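Local structure of tumor necrosis factor ligand superfamily member 9 (Mus musculus, 6MKB) at residues Asn23-Trp28 and Asp48-Val53; Leu135-His140 and Asp144-Trp149. The protein acts as a cytokine that binds the receptor TNFRSF9 (4-1BB) and induces proliferation of activated peripheral blood T-cells. One frame throughout, in Å; residues are numbered along the deposited sequence.

Contact 1. Residues Asn23-Trp28 and Asp48-Val53. With NAG (2-acetamido-2-deoxy-beta-D-glucopyranose), chain F.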
ATOM      1  N   ASN B  23      22.658   3.020  -2.714  1.00 48.73           N
ATOM      2  CA  ASN B  23      22.042   4.212  -2.146  1.00 47.01           C
ATOM      3  C   ASN B  23      22.067   5.289  -3.219  1.00 51.40           C
ATOM      4  O   ASN B  23      23.142   5.767  -3.579  1.00 53.62           O
ATOM      5  CB  ASN B  23      22.744   4.625  -0.833  1.00 41.51           C
ATOM      6  CG  ASN B  23      22.633   3.597   0.269  1.00 60.20           C
ATOM      7  OD1 ASN B  23      21.770   2.716   0.268  1.00 64.53           O
ATOM      8  ND2 ASN B  23      23.515   3.689   1.234  1.00 65.48           N
ATOM      9  N   THR B  24      20.882   5.608  -3.789  1.00 46.93           N
ATOM     10  CA  THR B  24      20.704   6.555  -4.905  1.00 47.11           C
ATOM     11  C   THR B  24      19.256   7.092  -4.983  1.00 50.47           C
ATOM     12  O   THR B  24      18.343   6.515  -4.396  1.00 49.50           O
ATOM     13  CB  THR B  24      21.062   5.833  -6.251  1.00 56.85           C
ATOM     14  OG1 THR B  24      21.100   6.776  -7.326  1.00 63.28           O
ATOM     15  CG2 THR B  24      20.083   4.694  -6.612  1.00 48.24           C
ATOM     16  N   THR B  25      19.037   8.137  -5.783  1.00 47.90           N
ATOM     17  CA  THR B  25      17.686   8.631  -6.026  1.00 47.13           C
ATOM     18  C   THR B  25      17.190   7.891  -7.260  1.00 52.26           C
ATOM     19  O   THR B  25      17.896   7.824  -8.276  1.00 55.02           O
ATOM     20  CB  THR B  25      17.661  10.141  -6.141  1.00 54.17           C
ATOM     21  OG1 THR B  25      17.984  10.669  -4.852  1.00 55.71           O
ATOM     22  CG2 THR B  25      16.298  10.663  -6.575  1.00 52.00           C
ATOM     23  N   LEU B  26      16.019   7.280  -7.155  1.00 45.35           N
ATOM     24  CA  LEU B  26      15.481   6.514  -8.255  1.00 44.74           C
ATOM     25  C   LEU B  26      15.003   7.398  -9.413  1.00 52.32           C
ATOM     26  O   LEU B  26      14.471   8.507  -9.206  1.00 51.87           O
ATOM     27  CB  LEU B  26      14.327   5.619  -7.787  1.00 42.50           C
ATOM     28  CG  LEU B  26      14.689   4.403  -6.951  1.00 44.71           C
ATOM     29  CD1 LEU B  26      13.454   3.686  -6.532  1.00 43.54           C
ATOM     30  CD2 LEU B  26      15.620   3.441  -7.697  1.00 41.19           C
ATOM     31  N   ASN B  27      15.212   6.873 -10.633  1.00 49.38           N
ATOM     32  CA  ASN B  27      14.750   7.435 -11.885  1.00 50.08           C
ATOM     33  C   ASN B  27      13.394   6.805 -12.184  1.00 53.70           C
ATOM     34  O   ASN B  27      13.162   5.645 -11.837  1.00 53.50           O
ATOM     35  CB  ASN B  27      15.756   7.163 -12.999  1.00 55.10           C
ATOM     36  CG  ASN B  27      16.811   8.233 -13.098  1.00 87.73           C
ATOM     37  OD1 ASN B  27      16.521   9.413 -13.347  1.00 86.88           O
ATOM     38  ND2 ASN B  27      18.064   7.846 -12.906  1.00 80.74           N
ATOM     39  N   TRP B  28      12.495   7.555 -12.793  1.00 49.43           N
ATOM     40  CA  TRP B  28      11.155   7.075 -13.081  1.00 48.37           C
ATOM     41  C   TRP B  28      10.791   7.258 -14.554  1.00 57.70           C
ATOM     42  O   TRP B  28      11.213   8.231 -15.191  1.00 58.82           O
ATOM     43  CB  TRP B  28      10.118   7.815 -12.187  1.00 44.82           C
ATOM     44  CG  TRP B  28      10.398   7.642 -10.729  1.00 44.10           C
ATOM     45  CD1 TRP B  28      11.221   8.412  -9.956  1.00 47.07           C
ATOM     46  CD2 TRP B  28      10.008   6.525  -9.910  1.00 42.16           C
ATOM     47  NE1 TRP B  28      11.368   7.844  -8.708  1.00 45.08           N
ATOM     48  CE2 TRP B  28      10.631   6.688  -8.652  1.00 45.16           C
ATOM     49  CE3 TRP B  28       9.112   5.456 -10.087  1.00 41.94           C
ATOM     50  CZ2 TRP B  28      10.414   5.803  -7.594  1.00 43.12           C
ATOM     51  CZ3 TRP B  28       8.921   4.568  -9.049  1.00 41.61           C
ATOM     52  CH2 TRP B  28       9.604   4.718  -7.835  1.00 41.92           C
ATOM     53  N   ASP B  48      15.646  15.545 -14.693  1.00 67.27           N
ATOM     54  CA  ASP B  48      16.911  16.050 -14.161  1.00 69.13           C
ATOM     55  C   ASP B  48      16.975  15.953 -12.625  1.00 71.43           C
ATOM     56  O   ASP B  48      17.956  15.420 -12.081  1.00 72.35           O
ATOM     57  CB  ASP B  48      17.149  17.505 -14.625  1.00 73.77           C
ATOM     58  CG  ASP B  48      15.953  18.448 -14.482  1.00 94.14           C
ATOM     59  OD1 ASP B  48      14.906  18.198 -15.141  1.00 94.31           O
ATOM     60  OD2 ASP B  48      16.070  19.450 -13.735  1.00106.00           O
ATOM     61  N   LYS B  49      15.917  16.427 -11.939  1.00 64.09           N
ATOM     62  CA  LYS B  49      15.832  16.434 -10.475  1.00 61.39           C
ATOM     63  C   LYS B  49      15.296  15.113  -9.922  1.00 60.63           C
ATOM     64  O   LYS B  49      15.425  14.870  -8.716  1.00 58.91           O
ATOM     65  CB  LYS B  49      14.940  17.599 -10.003  1.00 63.02           C
ATOM     66  CG  LYS B  49      15.362  18.988 -10.500  1.00 66.98           C
ATOM     67  CD  LYS B  49      16.587  19.575  -9.753  1.00 80.70           C
ATOM     68  CE  LYS B  49      17.634  20.165 -10.688  1.00 92.10           C
ATOM     69  NZ  LYS B  49      17.184  21.415 -11.376  1.00 95.23           N
ATOM     70  N   LYS B  50      14.699  14.263 -10.811  1.00 55.01           N
ATOM     71  CA  LYS B  50      14.067  12.963 -10.526  1.00 52.45           C
ATOM     72  C   LYS B  50      12.898  13.194  -9.536  1.00 54.92           C
ATOM     73  O   LYS B  50      12.586  12.337  -8.689  1.00 52.88           O
ATOM     74  CB  LYS B  50      15.081  11.908 -10.017  1.00 53.59           C
ATOM     75  CG  LYS B  50      16.344  11.782 -10.869  1.00 51.11           C
ATOM     76  CD  LYS B  50      17.405  10.914 -10.211  1.00 56.96           C
ATOM     77  CE  LYS B  50      18.807  11.422 -10.414  1.00 84.53           C
ATOM     78  NZ  LYS B  50      19.188  11.514 -11.854  1.00105.36           N
ATOM     79  N   GLU B  51      12.231  14.364  -9.689  1.00 50.86           N
ATOM     80  CA  GLU B  51      11.146  14.793  -8.808  1.00 49.64           C
ATOM     81  C   GLU B  51       9.791  14.942  -9.477  1.00 53.08           C
ATOM     82  O   GLU B  51       9.671  15.445 -10.603  1.00 53.85           O
ATOM     83  CB  GLU B  51      11.487  16.142  -8.168  1.00 50.80           C
ATOM     84  CG  GLU B  51      12.542  16.048  -7.088  1.00 53.94           C
ATOM     85  CD  GLU B  51      13.123  17.367  -6.633  1.00 68.01           C
ATOM     86  OE1 GLU B  51      12.886  18.398  -7.302  1.00 72.70           O
ATOM     87  OE2 GLU B  51      13.830  17.367  -5.605  1.00 64.54           O
ATOM     88  N   LEU B  52       8.776  14.537  -8.728  1.00 47.13           N
ATOM     89  CA  LEU B  52       7.377  14.692  -9.041  1.00 47.34           C
ATOM     90  C   LEU B  52       6.975  16.024  -8.432  1.00 50.93           C
ATOM     91  O   LEU B  52       7.195  16.238  -7.235  1.00 50.18           O
ATOM     92  CB  LEU B  52       6.588  13.507  -8.459  1.00 46.88           C
ATOM     93  CG  LEU B  52       5.070  13.425  -8.708  1.00 51.58           C
ATOM     94  CD1 LEU B  52       4.747  13.455 -10.154  1.00 50.82           C
ATOM     95  CD2 LEU B  52       4.526  12.086  -8.163  1.00 54.08           C
ATOM     96  N   VAL B  53       6.510  16.956  -9.276  1.00 47.56           N
ATOM     97  CA  VAL B  53       6.127  18.321  -8.906  1.00 47.69           C
ATOM     98  C   VAL B  53       4.591  18.417  -8.809  1.00 51.69           C
ATOM     99  O   VAL B  53       3.885  18.199  -9.788  1.00 52.00           O
ATOM    100  CB  VAL B  53       6.719  19.396  -9.889  1.00 52.36           C
ATOM    101  CG1 VAL B  53       6.518  20.811  -9.341  1.00 51.83           C
ATOM    102  CG2 VAL B  53       8.202  19.144 -10.150  1.00 52.21           C
TER
HETATM  103  C1  NAG F   1      23.551   2.789   2.349  1.00 65.89           C
HETATM  104  C2  NAG F   1      24.899   2.077   2.445  1.00 65.71           C
HETATM  105  C3  NAG F   1      24.926   1.226   3.715  1.00 66.35           C
HETATM  106  C4  NAG F   1      24.506   1.995   4.972  1.00 68.86           C
HETATM  107  C5  NAG F   1      23.208   2.762   4.735  1.00 69.24           C
HETATM  108  C6  NAG F   1      22.850   3.685   5.894  1.00 72.74           C
HETATM  109  C7  NAG F   1      25.949   1.140   0.400  1.00 70.33           C
HETATM  110  C8  NAG F   1      25.560   0.409  -0.845  1.00 69.34           C
HETATM  111  N2  NAG F   1      25.001   1.169   1.327  1.00 66.01           N
HETATM  112  O3  NAG F   1      26.229   0.644   3.879  1.00 66.95           O
HETATM  113  O4  NAG F   1      24.328   1.085   6.060  1.00 72.43           O
HETATM  114  O5  NAG F   1      23.299   3.550   3.538  1.00 67.69           O
HETATM  115  O6  NAG F   1      21.461   3.996   5.754  1.00 73.25           O
HETATM  116  O7  NAG F   1      27.056   1.630   0.515  1.00 77.77           O
HETATM  117  O   HOH W   1      12.807   9.895  -7.543  1.00 46.71           O
HETATM  118  O   HOH W   2      20.942   9.372 -12.246  1.00 76.41           O
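Lys50 lies across Thr25, Leu26 and Asn27 and is a partner in every direct pair of this contact, an example of one long side chain bridging the gap between two strands that do not pair with each other. Its CG is anti to the carbonyl carbon and the chain runs straight to CD (chi2 170°), laying CB, CG and CD along 25-27, and then bends at its last two torsions, which turn NZ toward Asn27 and a water. CD lies 3.8 Å from Thr25 CG2, methyl against methylene, while Thr25 OG1 is turned to a weak hydrogen bond with Gln88. Further back, Lys50 CB rests 3.5 Å from Leu26 O. Asn27 crosses the same aliphatic chain at a slant with its amide, OD1 coming to 3.4 Å from Lys50 CG; this is packing rather than hydrogen bonding. The water lies 2.8 Å from Lys50 NZ and also accepts a weak bond from Asn27 ND2.

No direct hydrogen bond joins the segments; both waters bridge them, the second more firmly. It donates to Leu26 O and to Lys50 O, each at 2.7 Å, and accepts from Trp28 NE1 at 2.8 Å, sitting in the plane of the indole at its edge.

Lys50 and Glu51 both face Glu46 in a G1 beta bulge, in the turn between antiparallel strands 43-46 and 51-54. In the TNF jelly roll, strands 24-29 and 51-54 follow one another along one edge of strand 129-140, while strand 149-166 packs against Leu26, Trp28 and Leu52.

Contact 2. Residues Leu135-His140 and Asp144-Trp149. With NAG (2-acetamido-2-deoxy-beta-D-glucopyranose), chain F; NAG (2-acetamido-2-deoxy-beta-D-glucopyranose), chain C.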
ATOM      1  N   LEU B 135      16.409   5.084  -2.988  1.00 47.90           N
ATOM      2  CA  LEU B 135      16.602   3.682  -2.689  1.00 47.21           C
ATOM      3  C   LEU B 135      17.714   3.604  -1.601  1.00 51.70           C
ATOM      4  O   LEU B 135      18.760   4.222  -1.763  1.00 52.43           O
ATOM      5  CB  LEU B 135      16.972   2.909  -3.972  1.00 47.15           C
ATOM      6  CG  LEU B 135      17.411   1.426  -3.795  1.00 51.30           C
ATOM      7  CD1 LEU B 135      16.246   0.527  -3.339  1.00 49.61           C
ATOM      8  CD2 LEU B 135      18.055   0.900  -5.063  1.00 51.75           C
ATOM      9  N   ARG B 136      17.454   2.918  -0.484  1.00 48.45           N
ATOM     10  CA  ARG B 136      18.430   2.702   0.596  1.00 49.92           C
ATOM     11  C   ARG B 136      18.561   1.207   0.870  1.00 56.44           C
ATOM     12  O   ARG B 136      17.566   0.483   0.809  1.00 56.13           O
ATOM     13  CB  ARG B 136      18.056   3.446   1.909  1.00 49.68           C
ATOM     14  CG  ARG B 136      18.170   4.980   1.896  1.00 52.42           C
ATOM     15  CD  ARG B 136      19.451   5.472   1.251  1.00 78.47           C
ATOM     16  NE  ARG B 136      19.112   6.258   0.061  1.00 92.65           N
ATOM     17  CZ  ARG B 136      19.381   7.545  -0.089  1.00100.69           C
ATOM     18  NH1 ARG B 136      20.074   8.198   0.836  1.00 79.43           N
ATOM     19  NH2 ARG B 136      19.032   8.175  -1.204  1.00 91.46           N
ATOM     20  N   ALA B 137      19.782   0.731   1.154  1.00 54.75           N
ATOM     21  CA  ALA B 137      20.004  -0.682   1.442  1.00 54.58           C
ATOM     22  C   ALA B 137      21.317  -0.928   2.193  1.00 60.14           C
ATOM     23  O   ALA B 137      22.344  -0.329   1.884  1.00 61.82           O
ATOM     24  CB  ALA B 137      19.984  -1.503   0.149  1.00 54.33           C
ATOM     25  N   TYR B 138      21.258  -1.804   3.189  1.00 56.05           N
ATOM     26  CA  TYR B 138      22.388  -2.332   3.920  1.00 57.81           C
ATOM     27  C   TYR B 138      22.283  -3.849   3.824  1.00 59.25           C
ATOM     28  O   TYR B 138      21.381  -4.434   4.423  1.00 57.60           O
ATOM     29  CB  TYR B 138      22.452  -1.844   5.376  1.00 61.64           C
ATOM     30  CG  TYR B 138      23.534  -2.547   6.177  1.00 67.07           C
ATOM     31  CD1 TYR B 138      24.863  -2.543   5.752  1.00 70.89           C
ATOM     32  CD2 TYR B 138      23.223  -3.248   7.341  1.00 68.44           C
ATOM     33  CE1 TYR B 138      25.853  -3.220   6.460  1.00 74.95           C
ATOM     34  CE2 TYR B 138      24.213  -3.899   8.078  1.00 71.73           C
ATOM     35  CZ  TYR B 138      25.531  -3.874   7.639  1.00 83.56           C
ATOM     36  OH  TYR B 138      26.523  -4.509   8.354  1.00 86.37           O
ATOM     37  N   LEU B 139      23.138  -4.468   2.994  1.00 55.12           N
ATOM     38  CA  LEU B 139      23.126  -5.910   2.770  1.00 54.00           C
ATOM     39  C   LEU B 139      24.474  -6.505   3.096  1.00 59.42           C
ATOM     40  O   LEU B 139      25.505  -5.925   2.740  1.00 60.43           O
ATOM     41  CB  LEU B 139      22.702  -6.258   1.318  1.00 52.37           C
ATOM     42  CG  LEU B 139      21.281  -5.820   0.903  1.00 54.77           C
ATOM     43  CD1 LEU B 139      21.111  -5.833  -0.615  1.00 54.15           C
ATOM     44  CD2 LEU B 139      20.197  -6.624   1.630  1.00 54.90           C
ATOM     45  N   HIS B 140      24.467  -7.653   3.799  1.00 56.87           N
ATOM     46  CA  HIS B 140      25.679  -8.376   4.227  1.00 59.05           C
ATOM     47  C   HIS B 140      25.390  -9.885   4.397  1.00 63.61           C
ATOM     48  O   HIS B 140      24.222 -10.268   4.482  1.00 60.96           O
ATOM     49  CB  HIS B 140      26.199  -7.769   5.546  1.00 60.92           C
ATOM     50  CG  HIS B 140      25.233  -7.902   6.683  1.00 63.34           C
ATOM     51  ND1 HIS B 140      25.341  -8.930   7.605  1.00 65.80           N
ATOM     52  CD2 HIS B 140      24.140  -7.164   6.978  1.00 63.18           C
ATOM     53  CE1 HIS B 140      24.339  -8.760   8.449  1.00 64.50           C
ATOM     54  NE2 HIS B 140      23.585  -7.717   8.107  1.00 63.41           N
ATOM     55  N   ASP B 144      29.512  -9.645  -2.547  1.00 71.29           N
ATOM     56  CA  ASP B 144      28.706  -8.914  -3.543  1.00 70.49           C
ATOM     57  C   ASP B 144      27.178  -9.040  -3.278  1.00 72.39           C
ATOM     58  O   ASP B 144      26.381  -9.265  -4.202  1.00 71.76           O
ATOM     59  CB  ASP B 144      29.041  -9.303  -5.005  1.00 73.09           C
ATOM     60  CG  ASP B 144      30.471  -9.002  -5.400  1.00 90.33           C
ATOM     61  OD1 ASP B 144      30.778  -7.815  -5.656  1.00 94.86           O
ATOM     62  OD2 ASP B 144      31.289  -9.953  -5.462  1.00 93.86           O
ATOM     63  N   ALA B 145      26.792  -8.850  -1.997  1.00 66.70           N
ATOM     64  CA  ALA B 145      25.428  -8.965  -1.480  1.00 63.82           C
ATOM     65  C   ALA B 145      24.396  -8.058  -2.196  1.00 64.66           C
ATOM     66  O   ALA B 145      23.226  -8.443  -2.316  1.00 63.54           O
ATOM     67  CB  ALA B 145      25.434  -8.665   0.003  1.00 64.59           C
ATOM     68  N   TYR B 146      24.825  -6.877  -2.675  1.00 59.33           N
ATOM     69  CA  TYR B 146      23.963  -5.896  -3.358  1.00 56.17           C
ATOM     70  C   TYR B 146      23.595  -6.347  -4.771  1.00 58.43           C
ATOM     71  O   TYR B 146      22.668  -5.805  -5.350  1.00 57.27           O
ATOM     72  CB  TYR B 146      24.643  -4.513  -3.388  1.00 56.25           C
ATOM     73  CG  TYR B 146      24.813  -3.920  -2.004  1.00 56.77           C
ATOM     74  CD1 TYR B 146      23.755  -3.274  -1.368  1.00 57.22           C
ATOM     75  CD2 TYR B 146      26.010  -4.067  -1.301  1.00 58.62           C
ATOM     76  CE1 TYR B 146      23.888  -2.771  -0.073  1.00 58.57           C
ATOM     77  CE2 TYR B 146      26.150  -3.576  -0.001  1.00 59.44           C
ATOM     78  CZ  TYR B 146      25.083  -2.931   0.608  1.00 65.87           C
ATOM     79  OH  TYR B 146      25.199  -2.433   1.883  1.00 67.16           O
ATOM     80  N   ARG B 147      24.325  -7.326  -5.318  1.00 56.63           N
ATOM     81  CA  ARG B 147      24.073  -7.889  -6.651  1.00 56.72           C
ATOM     82  C   ARG B 147      22.961  -8.947  -6.621  1.00 57.38           C
ATOM     83  O   ARG B 147      22.492  -9.343  -7.680  1.00 57.59           O
ATOM     84  CB  ARG B 147      25.353  -8.528  -7.238  1.00 60.57           C
ATOM     85  CG  ARG B 147      26.566  -7.586  -7.362  1.00 77.06           C
ATOM     86  CD  ARG B 147      26.747  -7.017  -8.748  1.00 88.76           C
ATOM     87  NE  ARG B 147      28.086  -6.447  -8.919  1.00107.51           N
ATOM     88  CZ  ARG B 147      29.142  -7.107  -9.387  1.00128.99           C
ATOM     89  NH1 ARG B 147      29.050  -8.398  -9.688  1.00111.94           N
ATOM     90  NH2 ARG B 147      30.313  -6.495  -9.506  1.00124.72           N
ATOM     91  N   ASP B 148      22.539  -9.388  -5.424  1.00 50.75           N
ATOM     92  CA  ASP B 148      21.560 -10.437  -5.217  1.00 49.09           C
ATOM     93  C   ASP B 148      20.103  -9.959  -5.366  1.00 50.21           C
ATOM     94  O   ASP B 148      19.203 -10.787  -5.405  1.00 48.78           O
ATOM     95  CB  ASP B 148      21.805 -11.126  -3.853  1.00 51.60           C
ATOM     96  CG  ASP B 148      23.018 -12.070  -3.856  1.00 64.51           C
ATOM     97  OD1 ASP B 148      23.836 -12.011  -4.835  1.00 62.72           O
ATOM     98  OD2 ASP B 148      23.146 -12.880  -2.899  1.00 69.13           O
ATOM     99  N   TRP B 149      19.872  -8.654  -5.505  1.00 47.19           N
ATOM    100  CA  TRP B 149      18.530  -8.099  -5.700  1.00 45.99           C
ATOM    101  C   TRP B 149      18.568  -7.024  -6.744  1.00 50.10           C
ATOM    102  O   TRP B 149      19.599  -6.378  -6.921  1.00 50.73           O
ATOM    103  CB  TRP B 149      17.943  -7.533  -4.397  1.00 44.07           C
ATOM    104  CG  TRP B 149      17.733  -8.548  -3.309  1.00 45.06           C
ATOM    105  CD1 TRP B 149      18.592  -8.850  -2.301  1.00 48.81           C
ATOM    106  CD2 TRP B 149      16.587  -9.396  -3.131  1.00 44.15           C
ATOM    107  NE1 TRP B 149      18.037  -9.799  -1.477  1.00 48.78           N
ATOM    108  CE2 TRP B 149      16.803 -10.150  -1.960  1.00 49.17           C
ATOM    109  CE3 TRP B 149      15.365  -9.549  -3.819  1.00 44.82           C
ATOM    110  CZ2 TRP B 149      15.850 -11.064  -1.465  1.00 48.25           C
ATOM    111  CZ3 TRP B 149      14.411 -10.430  -3.321  1.00 46.11           C
ATOM    112  CH2 TRP B 149      14.658 -11.177  -2.158  1.00 47.42           C
TER
HETATM  113  C1  NAG F   1      23.551   2.789   2.349  1.00 65.89           C
HETATM  114  C2  NAG F   1      24.899   2.077   2.445  1.00 65.71           C
HETATM  115  C3  NAG F   1      24.926   1.226   3.715  1.00 66.35           C
HETATM  116  C4  NAG F   1      24.506   1.995   4.972  1.00 68.86           C
HETATM  117  C5  NAG F   1      23.208   2.762   4.735  1.00 69.24           C
HETATM  118  C6  NAG F   1      22.850   3.685   5.894  1.00 72.74           C
HETATM  119  C7  NAG F   1      25.949   1.140   0.400  1.00 70.33           C
HETATM  120  C8  NAG F   1      25.560   0.409  -0.845  1.00 69.34           C
HETATM  121  N2  NAG F   1      25.001   1.169   1.327  1.00 66.01           N
HETATM  122  O3  NAG F   1      26.229   0.644   3.879  1.00 66.95           O
HETATM  123  O4  NAG F   1      24.328   1.085   6.060  1.00 72.43           O
HETATM  124  O5  NAG F   1      23.299   3.550   3.538  1.00 67.69           O
HETATM  125  O6  NAG F   1      21.461   3.996   5.754  1.00 73.25           O
HETATM  126  O7  NAG F   1      27.056   1.630   0.515  1.00 77.77           O
HETATM  127  C1  NAG C   2      25.309   1.070   7.090  1.00 75.19           C
HETATM  128  C2  NAG C   2      24.658   0.448   8.329  1.00 75.35           C
HETATM  129  C3  NAG C   2      25.695   0.130   9.416  1.00 80.70           C
HETATM  130  C4  NAG C   2      26.887  -0.665   8.875  1.00 85.06           C
HETATM  131  C5  NAG C   2      27.476   0.026   7.634  1.00 80.02           C
HETATM  132  C6  NAG C   2      28.534  -0.835   6.946  1.00 78.96           C
HETATM  133  C7  NAG C   2      22.342   0.934   9.024  1.00 65.96           C
HETATM  134  C8  NAG C   2      21.414   2.034   9.452  1.00 63.73           C
HETATM  135  N2  NAG C   2      23.602   1.319   8.818  1.00 70.05           N
HETATM  136  O3  NAG C   2      25.085  -0.614  10.476  1.00 81.24           O
HETATM  137  O4  NAG C   2      27.871  -0.807   9.914  1.00 97.18           O
HETATM  138  O5  NAG C   2      26.452   0.306   6.672  1.00 75.97           O
HETATM  139  O6  NAG C   2      28.788  -0.318   5.640  1.00 77.96           O
HETATM  140  O7  NAG C   2      21.950  -0.218   8.897  1.00 65.61           O
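Tyr146 slots its ring between Leu139 and the acetamide methyl of the glycan residue attached to Asn23. On one face Leu139 CB makes a CH-pi contact, 4.1 Å from the ring centroid and 18° off the normal. Over the opposite face stands NAG (chain F) C8, 3.6 Å above the plane and displaced toward the rim. With CG beside the backbone N (chi1 -65°), the tyrosine reaches out of its 3-10 turn to the strand, where Leu139 N donates a nearly straight bond to its hydroxyl, 3.1 Å long at 166°. Both faces and the far end of the ring are therefore engaged, which restrains its rotation. Ala137 O lies near the ring plane at its edge, 3.5 Å from CE1, and accepts a hydrogen bond from N2 of the same sugar.

In the TNF jelly roll this is the connection that carries the chain from strand 129-140, in one face of the sandwich, to strand 149-166, in the other; its 3-10 turn, Ala145 to Arg147, folds back over the strand just left. Leu139 is the bump that fills the hollow lined by Ala145, Tyr146 and Trp149. Its CB meets Ala145 CB at 3.9 Å, and its CD1 fits among Tyr146 CD1, at 3.8 Å, Ala145 O and, at 4.3 Å, Trp149 CD1. Leu105 packs against both Leu139 and Trp149 and so continues this apolar cluster into strand 100-105. One residue before Leu139, the CB of Tyr138 points away from the 144-149 turn, and the second N-acetylglucosamine (NAG, chain C) lies over one face of its ring, with C2 3.8 Å above the plane.

Overall arrangement
From the N terminus the chain first passes residues 23-28, then runs out through a long connection containing strand 43-46 and returns at 48-53, where contact 1 closes that loop. Contact 2 follows in series, neither nesting in the first nor crossing it, and closes a much tighter loop between strands 129-140 and 149-166. Strand 129-140 ties them together: Thr24 O bonds to Leu135 N, and Asn23 OD1 takes Ala137 N. Along this one edge the strand thus meets, in order, strand 51-54, strand 24-29, the glycosylated asparagine and the Tyr146 hydroxyl. The glycan attached in contact 1 extends over contact 2, coupling the two also through sugar.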